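Extracellular solute-binding protein (Bordetella parapertussis, PDB 3PU5) probably binds a small solute, perhaps a polyamine, outside the cytoplasm as the receptor component of a transport system. Local coordinates at residues F271-Y276 / E288-R293. Numbering follows the deposited sequence.
Sequences FCEAMY and EKLKHR
E273, in the last turn of helix 265-275, lies nearest L290 of the following loop, their CA atoms 7.5 Å apart, and the helix gives way at Y276, where phi turns positive (56°). The side chain of L290 reaches from the loop into the angle between E273 and the Y276 ring. L290 divides its two methyls: CD1 lies 3.6 Å from E273 OE1, against a side chain running the opposite way, whereas CD2 meets Y276 CD2 at 3.8 Å, the leucine crossing the tyrosine at about a right angle. The E273 carboxylate accepts a hydrogen bond through OE2 from the backbone N of S287, just ahead of the loop segment, with a long, weak ion pair to K269. K289 lies across the phenol end of the ring. Its CG is anti to the backbone N (chi1 -156°), the chain bends at chi3, and CD and CE lie beside the hydroxyl, CE 3.2 Å from Y276 OH; K289 NZ is 3.3 Å from the same oxygen. R293 approaches from the other end of the loop segment, NH2 standing 4.1 Å from Y276 CE2 at the ring's edge, near its plane. The guanidinium is turned 69° from the ring. A side-on grip on K289 O, from NE and NH2, and salt bridges to E221 and D222 of helix 214-223 together hold it, tying R293 back to K289. This is plain packing of the loop linking helices 265-275 and 305-322 in what is probably a periplasmic-binding-protein fold. The loop, the end of helix 265-275 and helix 214-223 meet around F218, which touches Y276, L290 and R293, while F271 and A274 pack on helix 15-33.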
loop_
_atom_site.group_PDB
_atom_site.type_symbol
_atom_site.label_atom_id
_atom_site.label_comp_id
_atom_site.label_asym_id
_atom_site.label_seq_id
_atom_site.Cartn_x
_atom_site.Cartn_y
_atom_site.Cartn_z
ATOM N N PHE A 271 3.186 14.147 -5.524
ATOM C CA PHE A 271 2.257 13.460 -4.630
ATOM C C PHE A 271 3.001 12.581 -3.616
ATOM O O PHE A 271 2.745 12.664 -2.416
ATOM C CB PHE A 271 1.233 12.638 -5.434
ATOM C CG PHE A 271 0.268 11.851 -4.576
ATOM C CD1 PHE A 271 -0.776 12.489 -3.913
ATOM C CD2 PHE A 271 0.411 10.473 -4.433
ATOM C CE1 PHE A 271 -1.669 11.767 -3.130
ATOM C CE2 PHE A 271 -0.474 9.743 -3.654
ATOM C CZ PHE A 271 -1.520 10.390 -3.004
ATOM N N CYS A 272 3.939 11.761 -4.084
ATOM C CA CYS A 272 4.590 10.815 -3.181
ATOM C C CYS A 272 5.494 11.494 -2.152
ATOM O O CYS A 272 5.563 11.063 -1.005
ATOM C CB CYS A 272 5.342 9.742 -3.962
ATOM S SG CYS A 272 4.233 8.694 -4.922
ATOM N N GLU A 273 6.176 12.565 -2.551
ATOM C CA GLU A 273 6.995 13.317 -1.605
ATOM C C GLU A 273 6.138 13.943 -0.502
ATOM O O GLU A 273 6.538 13.991 0.666
ATOM C CB GLU A 273 7.767 14.413 -2.337
ATOM C CG GLU A 273 8.860 13.890 -3.260
ATOM C CD GLU A 273 10.242 13.942 -2.641
ATOM O OE1 GLU A 273 10.360 14.331 -1.459
ATOM O OE2 GLU A 273 11.214 13.592 -3.341
ATOM N N ALA A 274 4.965 14.440 -0.884
ATOM C CA ALA A 274 4.050 15.071 0.064
ATOM C C ALA A 274 3.485 14.054 1.065
ATOM O O ALA A 274 3.306 14.358 2.247
ATOM C CB ALA A 274 2.916 15.763 -0.695
HETATM N N MSE A 275 3.215 12.842 0.584
HETATM C CA MSE A 275 2.584 11.810 1.407
HETATM C C MSE A 275 3.572 10.846 2.057
HETATM O O MSE A 275 3.156 9.977 2.818
HETATM C CB MSE A 275 1.591 10.996 0.574
HETATM C CG MSE A 275 0.420 11.797 0.078
HETATM SE SE MSE A 275 -0.732 12.368 1.559
HETATM C CE MSE A 275 -1.342 10.609 2.193
ATOM N N TYR A 276 4.865 10.989 1.769
ATOM C CA TYR A 276 5.857 9.983 2.182
ATOM C C TYR A 276 5.495 8.587 1.656
ATOM O O TYR A 276 5.538 7.591 2.393
ATOM C CB TYR A 276 6.047 9.946 3.705
ATOM C CG TYR A 276 6.707 11.183 4.287
ATOM C CD1 TYR A 276 6.084 12.423 4.218
ATOM C CD2 TYR A 276 7.928 11.104 4.935
ATOM C CE1 TYR A 276 6.674 13.553 4.755
ATOM C CE2 TYR A 276 8.531 12.224 5.472
ATOM C CZ TYR A 276 7.901 13.443 5.381
ATOM O OH TYR A 276 8.490 14.564 5.920
ATOM N N GLU A 288 16.121 14.959 -0.630
ATOM C CA GLU A 288 16.957 14.504 0.472
ATOM C C GLU A 288 16.127 13.919 1.607
ATOM O O GLU A 288 16.610 13.093 2.367
ATOM C CB GLU A 288 17.797 15.670 1.007
ATOM C CG GLU A 288 18.900 16.119 0.070
ATOM C CD GLU A 288 20.078 15.159 0.053
ATOM O OE1 GLU A 288 20.385 14.561 1.110
ATOM O OE2 GLU A 288 20.706 15.010 -1.018
ATOM N N LYS A 289 14.876 14.355 1.719
ATOM C CA LYS A 289 14.004 13.887 2.789
ATOM C C LYS A 289 13.712 12.389 2.698
ATOM O O LYS A 289 13.473 11.738 3.716
ATOM C CB LYS A 289 12.697 14.686 2.804
ATOM C CG LYS A 289 12.009 14.692 4.143
ATOM C CD LYS A 289 11.094 15.903 4.296
ATOM C CE LYS A 289 9.897 15.819 3.355
ATOM N NZ LYS A 289 8.891 16.901 3.607
ATOM N N LEU A 290 13.758 11.836 1.488
ATOM C CA LEU A 290 13.323 10.454 1.278
ATOM C C LEU A 290 14.337 9.573 0.555
ATOM O O LEU A 290 14.319 8.349 0.687
ATOM C CB LEU A 290 12.003 10.457 0.505
ATOM C CG LEU A 290 10.838 10.999 1.329
ATOM C CD1 LEU A 290 9.640 11.359 0.448
ATOM C CD2 LEU A 290 10.456 9.981 2.383
ATOM N N LYS A 291 15.198 10.218 -0.226
ATOM C CA LYS A 291 16.177 9.560 -1.086
ATOM C C LYS A 291 16.934 8.433 -0.382
ATOM O O LYS A 291 17.192 7.375 -0.967
ATOM C CB LYS A 291 17.165 10.624 -1.572
ATOM C CG LYS A 291 18.267 10.165 -2.479
ATOM C CD LYS A 291 19.216 11.346 -2.713
ATOM C CE LYS A 291 20.075 11.133 -3.949
ATOM N NZ LYS A 291 20.816 9.843 -3.873
ATOM N N HIS A 292 17.282 8.662 0.878
ATOM C CA HIS A 292 18.143 7.735 1.595
ATOM C C HIS A 292 17.403 6.650 2.384
ATOM O O HIS A 292 18.028 5.706 2.874
ATOM C CB HIS A 292 19.105 8.509 2.510
ATOM C CG HIS A 292 19.880 9.578 1.797
ATOM N ND1 HIS A 292 20.802 9.295 0.808
ATOM C CD2 HIS A 292 19.856 10.926 1.913
ATOM C CE1 HIS A 292 21.315 10.424 0.352
ATOM N NE2 HIS A 292 20.760 11.429 1.005
ATOM N N ARG A 293 16.085 6.763 2.507
ATOM C CA ARG A 293 15.359 5.832 3.375
ATOM C C ARG A 293 14.159 5.115 2.749
ATOM O O ARG A 293 13.831 3.992 3.142
ATOM C CB ARG A 293 14.980 6.504 4.706
ATOM C CG ARG A 293 14.333 7.863 4.565
ATOM C CD ARG A 293 14.232 8.561 5.910
ATOM N NE ARG A 293 13.585 9.861 5.777
ATOM C CZ ARG A 293 13.066 10.561 6.782
ATOM N NH1 ARG A 293 13.106 10.086 8.019
ATOM N NH2 ARG A 293 12.499 11.737 6.545
#